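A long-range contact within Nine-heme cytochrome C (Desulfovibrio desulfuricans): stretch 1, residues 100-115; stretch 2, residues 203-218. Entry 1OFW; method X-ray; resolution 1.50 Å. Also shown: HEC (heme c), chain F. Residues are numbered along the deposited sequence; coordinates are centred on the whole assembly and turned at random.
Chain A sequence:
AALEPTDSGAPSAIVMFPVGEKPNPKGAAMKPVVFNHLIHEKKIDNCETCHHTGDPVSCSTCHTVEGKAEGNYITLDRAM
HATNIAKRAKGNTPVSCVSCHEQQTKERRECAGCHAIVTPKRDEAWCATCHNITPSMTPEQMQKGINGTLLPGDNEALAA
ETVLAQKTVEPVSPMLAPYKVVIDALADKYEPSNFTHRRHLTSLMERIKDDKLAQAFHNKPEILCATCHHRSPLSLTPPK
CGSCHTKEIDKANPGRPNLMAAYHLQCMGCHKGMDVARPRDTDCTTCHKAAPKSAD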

# COMPACT_ATOMS: atom_id res chain seq x y z
N CYS A 100 -0.98 -8.41 5.28
CA CYS A 100 -0.29 -9.11 4.20
C CYS A 100 0.28 -8.15 3.16
O CYS A 100 1.39 -8.36 2.69
CB CYS A 100 -1.27 -10.08 3.53
SG CYS A 100 -0.43 -10.99 2.23
N HIS A 101 -0.48 -7.11 2.83
CA HIS A 101 0.02 -6.15 1.84
C HIS A 101 1.31 -5.53 2.39
O HIS A 101 2.30 -5.34 1.67
CB HIS A 101 -1.07 -5.16 1.49
CG HIS A 101 -2.25 -5.69 0.75
ND1 HIS A 101 -3.37 -4.93 0.60
CD2 HIS A 101 -2.52 -6.88 0.15
CE1 HIS A 101 -4.30 -5.62 -0.09
NE2 HIS A 101 -3.79 -6.81 -0.37
N GLU A 102 1.32 -5.24 3.69
CA GLU A 102 2.56 -4.68 4.24
C GLU A 102 3.69 -5.66 4.10
O GLU A 102 4.81 -5.24 3.77
CB GLU A 102 2.42 -4.33 5.73
CG GLU A 102 1.58 -3.14 6.04
CD GLU A 102 1.79 -2.62 7.47
OE1 GLU A 102 1.30 -1.51 7.74
OE2 GLU A 102 2.42 -3.33 8.29
N GLN A 103 3.47 -6.93 4.39
CA GLN A 103 4.50 -7.94 4.26
C GLN A 103 5.05 -7.98 2.83
O GLN A 103 6.26 -8.18 2.64
CB GLN A 103 3.99 -9.33 4.59
CG GLN A 103 3.62 -9.79 5.97
CD GLN A 103 3.17 -11.27 5.94
OE1 GLN A 103 1.97 -11.61 5.89
NE2 GLN A 103 4.16 -12.17 5.95
N GLN A 104 4.17 -7.82 1.83
CA GLN A 104 4.62 -7.77 0.45
C GLN A 104 5.69 -6.66 0.28
O GLN A 104 6.71 -6.93 -0.37
CB GLN A 104 3.50 -7.55 -0.54
CG GLN A 104 2.51 -8.72 -0.64
CD GLN A 104 3.10 -9.84 -1.49
OE1 GLN A 104 3.36 -9.71 -2.68
NE2 GLN A 104 3.27 -10.97 -0.88
N THR A 105 5.42 -5.49 0.84
CA THR A 105 6.33 -4.35 0.61
C THR A 105 7.64 -4.55 1.37
O THR A 105 8.65 -3.96 0.98
CB THR A 105 5.71 -3.02 1.04
OG1 THR A 105 5.50 -2.98 2.46
CG2 THR A 105 4.36 -2.76 0.39
N LYS A 106 7.64 -5.37 2.42
CA LYS A 106 8.88 -5.54 3.18
C LYS A 106 9.71 -6.69 2.69
O LYS A 106 10.94 -6.65 2.81
CB LYS A 106 8.61 -5.82 4.65
CG LYS A 106 8.11 -4.63 5.44
N GLU A 107 9.04 -7.74 2.21
CA GLU A 107 9.76 -8.96 1.93
C GLU A 107 10.19 -9.12 0.49
O GLU A 107 10.93 -10.08 0.18
CB GLU A 107 8.84 -10.14 2.30
CG GLU A 107 8.49 -10.14 3.78
CD GLU A 107 7.59 -11.28 4.21
OE1 GLU A 107 7.28 -12.16 3.38
OE2 GLU A 107 7.19 -11.25 5.40
N ARG A 108 9.73 -8.28 -0.43
CA ARG A 108 10.02 -8.37 -1.84
C ARG A 108 11.01 -7.27 -2.24
O ARG A 108 10.71 -6.10 -2.05
CB ARG A 108 8.77 -8.22 -2.71
CG ARG A 108 7.77 -9.35 -2.43
CD ARG A 108 6.44 -9.24 -3.14
NE ARG A 108 6.57 -8.92 -4.55
CZ ARG A 108 5.62 -8.43 -5.33
NH1 ARG A 108 4.43 -8.23 -4.84
NH2 ARG A 108 5.92 -8.18 -6.60
N ARG A 109 12.17 -7.67 -2.76
CA ARG A 109 13.24 -6.71 -3.01
C ARG A 109 12.81 -5.53 -3.85
O ARG A 109 13.28 -4.41 -3.60
CB ARG A 109 14.40 -7.42 -3.71
CG ARG A 109 15.72 -6.75 -3.54
CD ARG A 109 16.86 -7.31 -4.41
NE ARG A 109 17.49 -6.13 -5.00
CZ ARG A 109 17.64 -5.59 -6.19
NH1 ARG A 109 17.17 -6.13 -7.31
NH2 ARG A 109 18.32 -4.43 -6.28
N GLU A 110 11.96 -5.73 -4.84
CA GLU A 110 11.58 -4.66 -5.78
C GLU A 110 10.72 -3.64 -5.06
O GLU A 110 10.61 -2.49 -5.50
CB GLU A 110 10.90 -5.21 -7.02
CG GLU A 110 9.60 -5.93 -6.79
CD GLU A 110 9.73 -7.43 -6.60
OE1 GLU A 110 10.75 -7.94 -6.14
OE2 GLU A 110 8.77 -8.16 -6.90
N CYS A 111 10.10 -4.01 -3.96
CA CYS A 111 9.27 -3.11 -3.19
C CYS A 111 9.98 -2.51 -1.99
O CYS A 111 9.63 -1.40 -1.55
CB CYS A 111 8.05 -3.91 -2.65
SG CYS A 111 7.19 -4.99 -3.77
N ALA A 112 10.96 -3.21 -1.43
CA ALA A 112 11.49 -2.97 -0.10
C ALA A 112 12.49 -1.81 -0.04
O ALA A 112 12.84 -1.38 1.08
CB ALA A 112 12.13 -4.23 0.45
N GLY A 113 12.87 -1.34 -1.21
CA GLY A 113 13.75 -0.17 -1.26
C GLY A 113 12.96 1.10 -1.01
O GLY A 113 13.17 1.80 -0.02
N CYS A 114 12.00 1.37 -1.91
CA CYS A 114 11.11 2.48 -1.63
C CYS A 114 10.43 2.34 -0.27
O CYS A 114 10.34 3.29 0.49
CB CYS A 114 10.06 2.58 -2.73
SG CYS A 114 10.72 3.15 -4.30
N HIS A 115 9.94 1.14 0.04
CA HIS A 115 9.12 1.03 1.25
C HIS A 115 9.96 1.04 2.50
O HIS A 115 9.40 1.17 3.59
CB HIS A 115 8.17 -0.18 1.10
CG HIS A 115 7.00 0.25 0.25
ND1 HIS A 115 5.94 0.90 0.83
CD2 HIS A 115 6.70 0.14 -1.06
CE1 HIS A 115 5.04 1.18 -0.09
NE2 HIS A 115 5.47 0.75 -1.28
N SER A 203 14.34 2.71 -13.27
CA SER A 203 14.70 1.40 -12.79
C SER A 203 13.71 0.88 -11.76
O SER A 203 13.29 -0.27 -11.77
CB SER A 203 16.09 1.49 -12.15
OG SER A 203 16.52 0.22 -11.67
N LEU A 204 13.34 1.77 -10.83
CA LEU A 204 12.42 1.41 -9.76
C LEU A 204 11.04 1.10 -10.33
O LEU A 204 10.40 0.13 -9.91
CB LEU A 204 12.34 2.53 -8.71
CG LEU A 204 13.65 2.69 -7.90
CD1 LEU A 204 13.72 4.03 -7.21
CD2 LEU A 204 13.84 1.55 -6.90
N MET A 205 10.57 1.87 -11.28
CA MET A 205 9.28 1.64 -11.92
C MET A 205 9.28 0.39 -12.79
O MET A 205 8.28 -0.34 -12.88
CB MET A 205 8.93 2.85 -12.80
CG MET A 205 8.49 4.05 -11.99
SD MET A 205 8.21 5.55 -12.92
CE MET A 205 6.78 5.05 -13.88
N GLU A 206 10.39 0.09 -13.47
CA GLU A 206 10.41 -1.05 -14.39
C GLU A 206 10.15 -2.35 -13.64
O GLU A 206 9.45 -3.23 -14.15
CB GLU A 206 11.75 -1.07 -15.13
CG GLU A 206 12.07 -2.39 -15.83
CD GLU A 206 11.23 -2.53 -17.10
OE1 GLU A 206 10.70 -1.49 -17.52
OE2 GLU A 206 11.13 -3.66 -17.62
N ARG A 207 10.71 -2.48 -12.44
CA ARG A 207 10.64 -3.69 -11.66
C ARG A 207 9.23 -3.98 -11.09
O ARG A 207 9.00 -5.11 -10.62
CB ARG A 207 11.60 -3.66 -10.48
CG ARG A 207 12.97 -4.26 -10.73
CD ARG A 207 13.84 -4.11 -9.45
NE ARG A 207 14.30 -2.73 -9.49
CZ ARG A 207 15.52 -2.23 -9.56
NH1 ARG A 207 16.63 -2.95 -9.58
NH2 ARG A 207 15.60 -0.91 -9.59
N ILE A 208 8.36 -2.98 -11.11
CA ILE A 208 7.01 -3.16 -10.58
C ILE A 208 5.92 -2.88 -11.59
O ILE A 208 4.75 -2.71 -11.26
CB ILE A 208 6.81 -2.22 -9.37
CG1 ILE A 208 6.86 -0.75 -9.69
CG2 ILE A 208 7.85 -2.56 -8.31
CD1 ILE A 208 6.28 0.16 -8.63
N LYS A 209 6.30 -2.81 -12.88
CA LYS A 209 5.33 -2.27 -13.83
C LYS A 209 4.11 -3.19 -13.99
O LYS A 209 3.03 -2.72 -14.36
CB LYS A 209 5.98 -1.98 -15.20
CG LYS A 209 6.40 -3.21 -15.97
CD LYS A 209 7.22 -2.81 -17.21
CE LYS A 209 7.89 -4.04 -17.80
NZ LYS A 209 8.93 -3.69 -18.80
N ASP A 210 4.22 -4.48 -13.72
CA ASP A 210 2.95 -5.22 -13.91
C ASP A 210 2.33 -5.70 -12.62
O ASP A 210 1.39 -6.52 -12.58
CB ASP A 210 3.29 -6.37 -14.85
CG ASP A 210 3.61 -5.84 -16.24
OD1 ASP A 210 2.85 -5.02 -16.79
OD2 ASP A 210 4.66 -6.28 -16.76
N ASP A 211 2.82 -5.19 -11.48
CA ASP A 211 2.42 -5.68 -10.17
C ASP A 211 1.06 -5.15 -9.77
O ASP A 211 0.83 -3.96 -9.69
CB ASP A 211 3.45 -5.36 -9.08
CG ASP A 211 3.06 -6.09 -7.81
OD1 ASP A 211 3.62 -7.19 -7.57
OD2 ASP A 211 2.21 -5.60 -7.04
N LYS A 212 0.10 -6.06 -9.54
CA LYS A 212 -1.25 -5.62 -9.38
C LYS A 212 -1.48 -4.91 -8.06
O LYS A 212 -2.34 -4.02 -7.96
CB LYS A 212 -2.22 -6.81 -9.50
CG LYS A 212 -2.31 -7.38 -10.92
CD LYS A 212 -3.40 -8.44 -11.03
CE LYS A 212 -3.57 -8.91 -12.48
NZ LYS A 212 -2.39 -9.67 -12.96
N LEU A 213 -0.75 -5.35 -7.05
CA LEU A 213 -0.91 -4.68 -5.76
C LEU A 213 -0.36 -3.25 -5.79
O LEU A 213 -1.01 -2.26 -5.38
CB LEU A 213 -0.24 -5.55 -4.69
CG LEU A 213 -0.29 -5.00 -3.27
CD1 LEU A 213 -1.71 -4.76 -2.79
CD2 LEU A 213 0.47 -5.95 -2.35
N ALA A 214 0.85 -3.13 -6.33
CA ALA A 214 1.44 -1.80 -6.48
C ALA A 214 0.55 -0.93 -7.32
O ALA A 214 0.28 0.24 -6.97
CB ALA A 214 2.83 -1.93 -7.08
N GLN A 215 0.09 -1.43 -8.46
CA GLN A 215 -0.74 -0.64 -9.36
C GLN A 215 -1.97 -0.06 -8.71
O GLN A 215 -2.41 1.07 -8.94
CB GLN A 215 -1.19 -1.51 -10.55
CG GLN A 215 -0.10 -1.74 -11.59
CD GLN A 215 -0.57 -2.77 -12.62
OE1 GLN A 215 -1.56 -3.47 -12.47
NE2 GLN A 215 0.21 -2.93 -13.67
N ALA A 216 -2.64 -0.85 -7.84
CA ALA A 216 -3.82 -0.43 -7.14
C ALA A 216 -3.60 0.66 -6.12
O ALA A 216 -4.40 1.58 -6.02
CB ALA A 216 -4.44 -1.61 -6.38
N PHE A 217 -2.51 0.55 -5.35
CA PHE A 217 -2.28 1.49 -4.24
C PHE A 217 -1.46 2.71 -4.68
O PHE A 217 -1.56 3.74 -4.02
CB PHE A 217 -1.64 0.79 -3.04
CG PHE A 217 -2.71 -0.03 -2.31
CD1 PHE A 217 -2.95 -1.35 -2.62
CD2 PHE A 217 -3.44 0.60 -1.33
CE1 PHE A 217 -3.97 -2.02 -1.92
CE2 PHE A 217 -4.41 -0.07 -0.62
CZ PHE A 217 -4.65 -1.39 -0.90
N HIS A 218 -0.72 2.59 -5.77
CA HIS A 218 0.03 3.74 -6.33
C HIS A 218 -0.95 4.48 -7.22
O HIS A 218 -0.92 4.38 -8.45
CB HIS A 218 1.23 3.23 -7.09
CG HIS A 218 2.25 2.49 -6.28
ND1 HIS A 218 3.22 1.74 -6.87
CD2 HIS A 218 2.50 2.35 -4.96
CE1 HIS A 218 4.01 1.18 -5.97
NE2 HIS A 218 3.57 1.55 -4.77
FE HEC F . 4.52 1.13 -3.03
CHA HEC F . 2.16 3.02 -1.35
CHB HEC F . 2.66 -1.65 -2.48
CHC HEC F . 6.76 -0.74 -4.78
CHD HEC F . 6.44 3.91 -3.45
NA HEC F . 2.78 0.77 -2.11
C1A HEC F . 1.98 1.65 -1.43
C2A HEC F . 0.90 0.95 -0.77
C3A HEC F . 1.04 -0.37 -1.07
C4A HEC F . 2.20 -0.48 -1.93
CMA HEC F . 0.18 -1.54 -0.58
CAA HEC F . -0.15 1.63 0.10
CBA HEC F . 0.46 2.03 1.48
CGA HEC F . 0.57 0.83 2.38
O1A HEC F . -0.43 0.11 2.56
O2A HEC F . 1.66 0.53 2.91
NB HEC F . 4.68 -0.80 -3.53
C1B HEC F . 3.82 -1.84 -3.19
C2B HEC F . 4.32 -3.10 -3.66
C3B HEC F . 5.48 -2.86 -4.29
C4B HEC F . 5.69 -1.41 -4.22
CMB HEC F . 3.57 -4.43 -3.38
CAB HEC F . 6.45 -3.84 -4.96
CBB HEC F . 5.79 -4.64 -6.10
NC HEC F . 6.27 1.52 -3.90
C1C HEC F . 7.02 0.60 -4.62
C2C HEC F . 8.18 1.29 -5.21
C3C HEC F . 8.11 2.57 -4.80
C4C HEC F . 6.90 2.74 -4.02
CMC HEC F . 9.23 0.60 -6.09
CAC HEC F . 9.14 3.69 -5.05
CBC HEC F . 9.37 4.02 -6.54
ND HEC F . 4.35 3.03 -2.44
C1D HEC F . 5.25 4.06 -2.76
C2D HEC F . 4.74 5.32 -2.24
C3D HEC F . 3.55 5.08 -1.67
C4D HEC F . 3.31 3.66 -1.80
CMD HEC F . 5.48 6.65 -2.40
CAD HEC F . 2.56 6.08 -1.03
CBD HEC F . 2.52 5.97 0.52
CGD HEC F . 1.24 6.68 1.03
O1D HEC F . 1.23 7.91 1.00
O2D HEC F . 0.26 6.02 1.44
O HOH W 1 11.64 -1.42 -7.92
O HOH W 2 7.13 -6.74 -9.44

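Heme c joins the two stretches. Stretch 1 holds it through C111 SG to CAB and C114 SG to CAC, both 1.8 Å. The iron is bound by H115 NE2 and H218 NE2, each 2.0 Å from FE, so each stretch supplies one axial ligand. Both histidines have chi1 in the m well.

R108 is the main polar link. It is the first residue past the helix, and its chain runs m, t, p. This brings the guanidinium to D211, where NH2 donates to OD1 at 2.7 Å in a salt bridge. The carboxylate lies at the guanidinium edge, while heme CBB sits over one face. R108 NH2 also donates to E110 OE2 at 2.9 Å, and NH1 to Q104 OE1 at 2.8 Å.

D211 is t at chi1 and does two jobs. OD1 takes the arginine; OD2 caps the following helix by accepting from A214 N at 2.9 Å.

L213, with chi1 t and chi2 p, places CD1 over one face of the H101 ring, 3.6 Å from its centroid. Its CD2 packs 3.8 Å from Q104 CG.

E110 CB points toward stretch 2 and meets R207 CB at 3.9 Å. Chi1 is p, and the carboxylate leads away, to R108. A water donates to both E110 O and L204 O, each at 2.8 Å.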